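Local coordinates for DUF3829 family protein (Bacteroides vulgatus, PDB 4YJW) that is of unknown function but is probably a secreted or membrane-anchored lipoprotein, built as a long all-alpha bundle of the DUF3829 family, at residues A[19-24]-A[71-76]; A[43-48]-A[104-109]. One frame throughout, in Å; residues are numbered along the deposited sequence. Where two conformers were deposited one is given.

Contact 1 and contact 2 lie on opposite sides of the chain's centre in one elongated helical bundle. Their centres are 37 Å apart and their nearest atoms about 22 Å, so they do not touch. Contact 1 packs helix 10-32 against the loop that leads into helix 79-111. Contact 2 joins the far part of that same helix to the turn after helix 35-44. Along the chain the segments alternate, so the two contacts interlock in sequence. In each, a buried tyrosine from a helix reaches a non-helical piece of chain. Contact 1 is mainly apolar, while contact 2 adds a bridging water. No ligand or active site is known here.

Contact 1 of 2, residues A[19-24]-A[71-76]; sequences MKYYDT and SNPGNY
The ring of Tyr21 meets Pro73 and Tyr76, and both partners come at it obliquely. CB of Pro73 lies 3.8 Å from CE2 of Tyr21, an apolar touch. The proline ring follows the far part of the tyrosine, with CB, CG and CD all near the phenol oxygen. Tyr76 uses its hydroxyl end alone. Its OH stops 3.9 Å from Tyr21 CD2, and the two side chains cross at about a right angle. The ring of Tyr76 is itself covered on one face by its own loop, where the carbonyl carbon of Gly74 sits 4.1 Å above the plane, offset toward the rim.

Tyr21 carries CG anti to its backbone N (chi1 -169°), and its ring extends from the helix toward the loop. In Tyr76, CG lies between the backbone N and the carbonyl carbon (chi1 37°), which turns the ring back over Gly74. No hydrogen bond links the two segments. The polar end of Tyr21 is nevertheless satisfied, because its OH bonds to Val70 O at the end of helix 64-71.

The contact is largely buried apolar packing. It closes the loop between helices 64-71 and 79-111 onto helix 10-32. Phe77 meets the Tyr21 ring edge-to-face. Around this group, Leu85 of helix 79-111 touches both Tyr21 and Pro73, Phe69 of helix 64-71 touches both tyrosines, and Leu148 of helix 121-159 packs on Tyr21.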
# COMPACT_ATOMS: atom_id res chain seq x y z
N MSE A 19 20.29 -0.06 5.10
CA MSE A 19 20.22 -1.21 4.18
C MSE A 19 19.11 -2.20 4.60
O MSE A 19 18.40 -2.73 3.75
CB MSE A 19 21.58 -1.95 4.09
CG MSE A 19 22.71 -1.09 3.50
SE MSE A 19 22.21 -0.13 1.86
CE MSE A 19 21.71 -1.62 0.72
N LYS A 20 18.95 -2.42 5.91
CA LYS A 20 17.91 -3.33 6.44
C LYS A 20 16.54 -2.76 6.11
O LYS A 20 15.67 -3.48 5.63
CB LYS A 20 18.07 -3.56 7.95
CG LYS A 20 19.37 -4.27 8.35
CD LYS A 20 19.47 -4.42 9.89
CE LYS A 20 20.84 -4.93 10.29
NZ LYS A 20 21.04 -4.87 11.77
N TYR A 21 16.37 -1.44 6.34
CA TYR A 21 15.12 -0.73 6.07
C TYR A 21 14.78 -0.80 4.58
O TYR A 21 13.64 -1.09 4.21
CB TYR A 21 15.21 0.72 6.55
CG TYR A 21 13.87 1.43 6.54
CD1 TYR A 21 13.38 2.04 5.38
CD2 TYR A 21 13.12 1.56 7.71
CE1 TYR A 21 12.15 2.69 5.36
CE2 TYR A 21 11.89 2.24 7.71
CZ TYR A 21 11.42 2.80 6.53
OH TYR A 21 10.22 3.47 6.48
N TYR A 22 15.79 -0.59 3.71
CA TYR A 22 15.57 -0.66 2.26
C TYR A 22 15.20 -2.08 1.82
O TYR A 22 14.24 -2.26 1.07
CB TYR A 22 16.81 -0.19 1.51
CG TYR A 22 16.69 -0.28 0.01
CD1 TYR A 22 15.72 0.44 -0.68
CD2 TYR A 22 17.60 -1.02 -0.73
CE1 TYR A 22 15.63 0.38 -2.07
CE2 TYR A 22 17.54 -1.06 -2.13
CZ TYR A 22 16.53 -0.38 -2.79
OH TYR A 22 16.46 -0.43 -4.16
N ASP A 23 15.96 -3.09 2.27
CA ASP A 23 15.68 -4.49 1.92
C ASP A 23 14.25 -4.89 2.34
O ASP A 23 13.54 -5.52 1.55
CB ASP A 23 16.73 -5.43 2.55
CG ASP A 23 18.12 -5.30 1.95
OD1 ASP A 23 18.23 -4.87 0.77
OD2 ASP A 23 19.10 -5.63 2.65
N THR A 24 13.81 -4.50 3.56
CA THR A 24 12.47 -4.81 4.09
C THR A 24 11.44 -4.06 3.24
O THR A 24 10.44 -4.66 2.82
CB THR A 24 12.40 -4.46 5.59
OG1 THR A 24 13.41 -5.22 6.28
CG2 THR A 24 11.04 -4.78 6.19
N SER A 71 7.17 1.07 9.49
CA SER A 71 6.23 2.10 9.96
C SER A 71 6.88 3.06 10.92
O SER A 71 6.39 4.17 11.10
CB SER A 71 5.03 1.46 10.67
OG SER A 71 4.21 0.78 9.74
N ASN A 72 7.96 2.62 11.58
CA ASN A 72 8.68 3.40 12.58
C ASN A 72 10.15 3.60 12.18
O ASN A 72 11.05 3.08 12.86
CB ASN A 72 8.56 2.72 13.96
CG ASN A 72 7.14 2.51 14.40
OD1 ASN A 72 6.57 1.43 14.23
ND2 ASN A 72 6.51 3.56 14.92
N PRO A 73 10.43 4.38 11.09
CA PRO A 73 11.84 4.61 10.72
C PRO A 73 12.62 5.25 11.86
O PRO A 73 12.07 6.07 12.59
CB PRO A 73 11.74 5.55 9.51
CG PRO A 73 10.38 6.13 9.56
CD PRO A 73 9.51 5.09 10.18
N GLY A 74 13.85 4.79 12.06
CA GLY A 74 14.73 5.23 13.14
C GLY A 74 15.31 6.61 12.94
O GLY A 74 15.13 7.23 11.88
N ASN A 75 16.04 7.09 13.96
CA ASN A 75 16.67 8.41 13.97
C ASN A 75 17.95 8.44 13.11
O ASN A 75 18.61 9.48 13.03
CB ASN A 75 16.94 8.91 15.40
CG ASN A 75 17.69 7.96 16.32
OD1 ASN A 75 18.43 7.07 15.88
ND2 ASN A 75 17.55 8.17 17.62
N TYR A 76 18.28 7.32 12.41
CA TYR A 76 19.42 7.25 11.49
C TYR A 76 19.04 8.06 10.23
O TYR A 76 19.90 8.66 9.59
CB TYR A 76 19.87 5.81 11.14
CG TYR A 76 18.76 4.79 11.00
CD1 TYR A 76 18.16 4.55 9.77
CD2 TYR A 76 18.36 4.01 12.08
CE1 TYR A 76 17.15 3.60 9.63
CE2 TYR A 76 17.33 3.08 11.97
CZ TYR A 76 16.73 2.88 10.74
OH TYR A 76 15.70 1.98 10.62

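Contact 2 of 2, residues A[43-48]-A[104-109]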
# COMPACT_ATOMS: atom_id res chain seq x y z
N GLY A 43 -11.72 -3.98 -12.24
CA GLY A 43 -12.56 -4.62 -13.26
C GLY A 43 -13.79 -5.28 -12.64
O GLY A 43 -14.89 -5.19 -13.20
N TYR A 44 -13.65 -5.85 -11.42
CA TYR A 44 -14.76 -6.50 -10.71
C TYR A 44 -15.80 -5.48 -10.25
O TYR A 44 -16.94 -5.85 -10.00
CB TYR A 44 -14.27 -7.34 -9.51
CG TYR A 44 -13.33 -8.46 -9.88
CD1 TYR A 44 -13.49 -9.16 -11.08
CD2 TYR A 44 -12.32 -8.87 -9.02
CE1 TYR A 44 -12.61 -10.19 -11.45
CE2 TYR A 44 -11.45 -9.91 -9.37
CZ TYR A 44 -11.60 -10.57 -10.58
OH TYR A 44 -10.74 -11.59 -10.95
N LEU A 45 -15.41 -4.19 -10.19
CA LEU A 45 -16.33 -3.11 -9.80
C LEU A 45 -17.14 -2.59 -11.00
O LEU A 45 -18.05 -1.75 -10.83
CB LEU A 45 -15.53 -1.95 -9.17
CG LEU A 45 -14.83 -2.25 -7.86
CD1 LEU A 45 -13.77 -1.18 -7.60
CD2 LEU A 45 -15.82 -2.23 -6.69
N ASP A 46 -16.83 -3.08 -12.22
CA ASP A 46 -17.53 -2.62 -13.43
C ASP A 46 -19.03 -2.87 -13.38
O ASP A 46 -19.50 -3.89 -12.89
CB ASP A 46 -16.95 -3.26 -14.70
CG ASP A 46 -17.46 -2.57 -15.95
OD1 ASP A 46 -17.07 -1.41 -16.18
OD2 ASP A 46 -18.34 -3.14 -16.62
N GLN A 47 -19.79 -1.90 -13.89
CA GLN A 47 -21.25 -1.90 -13.92
C GLN A 47 -21.83 -3.11 -14.68
O GLN A 47 -22.95 -3.52 -14.39
CB GLN A 47 -21.72 -0.60 -14.61
CG GLN A 47 -21.40 0.69 -13.81
CD GLN A 47 -20.05 1.33 -14.05
OE1 GLN A 47 -19.07 0.69 -14.47
NE2 GLN A 47 -19.91 2.60 -13.67
N LYS A 48 -21.09 -3.66 -15.65
CA LYS A 48 -21.59 -4.78 -16.48
C LYS A 48 -21.16 -6.16 -15.96
O LYS A 48 -21.51 -7.18 -16.56
CB LYS A 48 -21.14 -4.61 -17.93
CG LYS A 48 -21.85 -3.45 -18.63
CD LYS A 48 -21.38 -3.29 -20.07
CE LYS A 48 -22.05 -2.12 -20.76
NZ LYS A 48 -21.56 -1.97 -22.16
N LYS A 104 -14.81 -5.79 -0.54
CA LYS A 104 -15.60 -6.80 0.22
C LYS A 104 -17.04 -6.27 0.45
O LYS A 104 -18.00 -6.96 0.15
CB LYS A 104 -14.89 -7.13 1.55
CG LYS A 104 -15.75 -8.01 2.47
CD LYS A 104 -14.99 -8.40 3.75
CE LYS A 104 -15.93 -9.02 4.75
NZ LYS A 104 -15.20 -9.44 5.98
N THR A 105 -17.17 -5.04 0.94
CA THR A 105 -18.47 -4.38 1.17
C THR A 105 -19.29 -4.38 -0.12
O THR A 105 -20.46 -4.76 -0.10
CB THR A 105 -18.26 -2.96 1.67
OG1 THR A 105 -17.56 -3.05 2.90
CG2 THR A 105 -19.58 -2.22 1.92
N TYR A 106 -18.67 -3.90 -1.20
CA TYR A 106 -19.29 -3.82 -2.52
C TYR A 106 -19.84 -5.19 -2.93
O TYR A 106 -20.99 -5.27 -3.33
CB TYR A 106 -18.27 -3.31 -3.55
CG TYR A 106 -18.82 -3.28 -4.97
CD1 TYR A 106 -19.46 -2.14 -5.46
CD2 TYR A 106 -18.63 -4.35 -5.84
CE1 TYR A 106 -19.95 -2.09 -6.77
CE2 TYR A 106 -19.13 -4.32 -7.14
CZ TYR A 106 -19.77 -3.18 -7.60
OH TYR A 106 -20.27 -3.15 -8.89
N ARG A 107 -19.00 -6.24 -2.90
CA ARG A 107 -19.44 -7.58 -3.33
C ARG A 107 -20.66 -8.08 -2.53
O ARG A 107 -21.63 -8.56 -3.13
CB ARG A 107 -18.29 -8.57 -3.23
CG ARG A 107 -18.71 -10.02 -3.55
CD ARG A 107 -17.50 -10.95 -3.51
NE ARG A 107 -17.92 -12.35 -3.62
CZ ARG A 107 -18.32 -13.09 -2.59
NH1 ARG A 107 -18.36 -12.58 -1.36
NH2 ARG A 107 -18.69 -14.35 -2.78
N LEU A 108 -20.65 -7.91 -1.21
CA LEU A 108 -21.77 -8.36 -0.35
C LEU A 108 -23.05 -7.56 -0.61
O LEU A 108 -24.14 -8.14 -0.65
CB LEU A 108 -21.36 -8.26 1.13
CG LEU A 108 -20.13 -9.14 1.54
CD1 LEU A 108 -19.94 -9.13 3.07
CD2 LEU A 108 -20.25 -10.60 1.02
N TYR A 109 -22.90 -6.25 -0.85
CA TYR A 109 -24.01 -5.31 -1.13
C TYR A 109 -24.61 -5.60 -2.52
O TYR A 109 -25.82 -5.45 -2.70
CB TYR A 109 -23.48 -3.87 -0.96
CG TYR A 109 -24.12 -2.78 -1.81
CD1 TYR A 109 -23.62 -2.48 -3.08
CD2 TYR A 109 -25.08 -1.93 -1.27
CE1 TYR A 109 -24.14 -1.43 -3.83
CE2 TYR A 109 -25.63 -0.89 -2.03
CZ TYR A 109 -25.14 -0.63 -3.30
OH TYR A 109 -25.64 0.40 -4.06
O HOH W 1 -19.41 -4.99 -10.48
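Tyr106 and Leu45 bury the most surface here, and they meet by a CH-pi contact. The CD2 methyl of Leu45 stands over one face of the Tyr106 ring, 3.6 Å from its centroid and 14° off the ring normal. The methyl is therefore almost centred on the ring, and CG and CD2 of Tyr106 are its nearest atoms. Leu45 has CG anti to its carbonyl carbon (chi1 -65°), which brings the CD2 branch over the tyrosine ring. For Tyr106, a chi1 of 177° sets the ring opposite the backbone N and beside the carbonyl carbon, and the ring points from helix 79-111 into the turn.

The phenol end reaches the backbone of that turn. Tyr106 OH donates to a water at 2.6 Å, and this water lies at the ring edge, in its plane. The same water donates to Tyr44 O at 2.7 Å and to Asp46 O at 2.7 Å. One water thus ties the tyrosine to two carbonyls on either side of Leu45. Beyond Leu45 the turn is braced by an Asx turn, in which Lys48 N bonds to Asp46 OD2 at 3.0 Å. A phenylalanine in place of Tyr106 would probably keep the ring under the leucine methyl but leave the bridging water without its hydroxyl donor.

Arg127 of helix 121-159 bonds through NH2 to Tyr106 OH and through NE to Leu45 O. On the same helix Ile126 touches Tyr106 and Glu130 touches Leu45, while Tyr103 of helix 79-111 packs on Tyr44 and Leu45. The turn after helix 35-44 is thus joined to both long helices, 79-111 and 121-159.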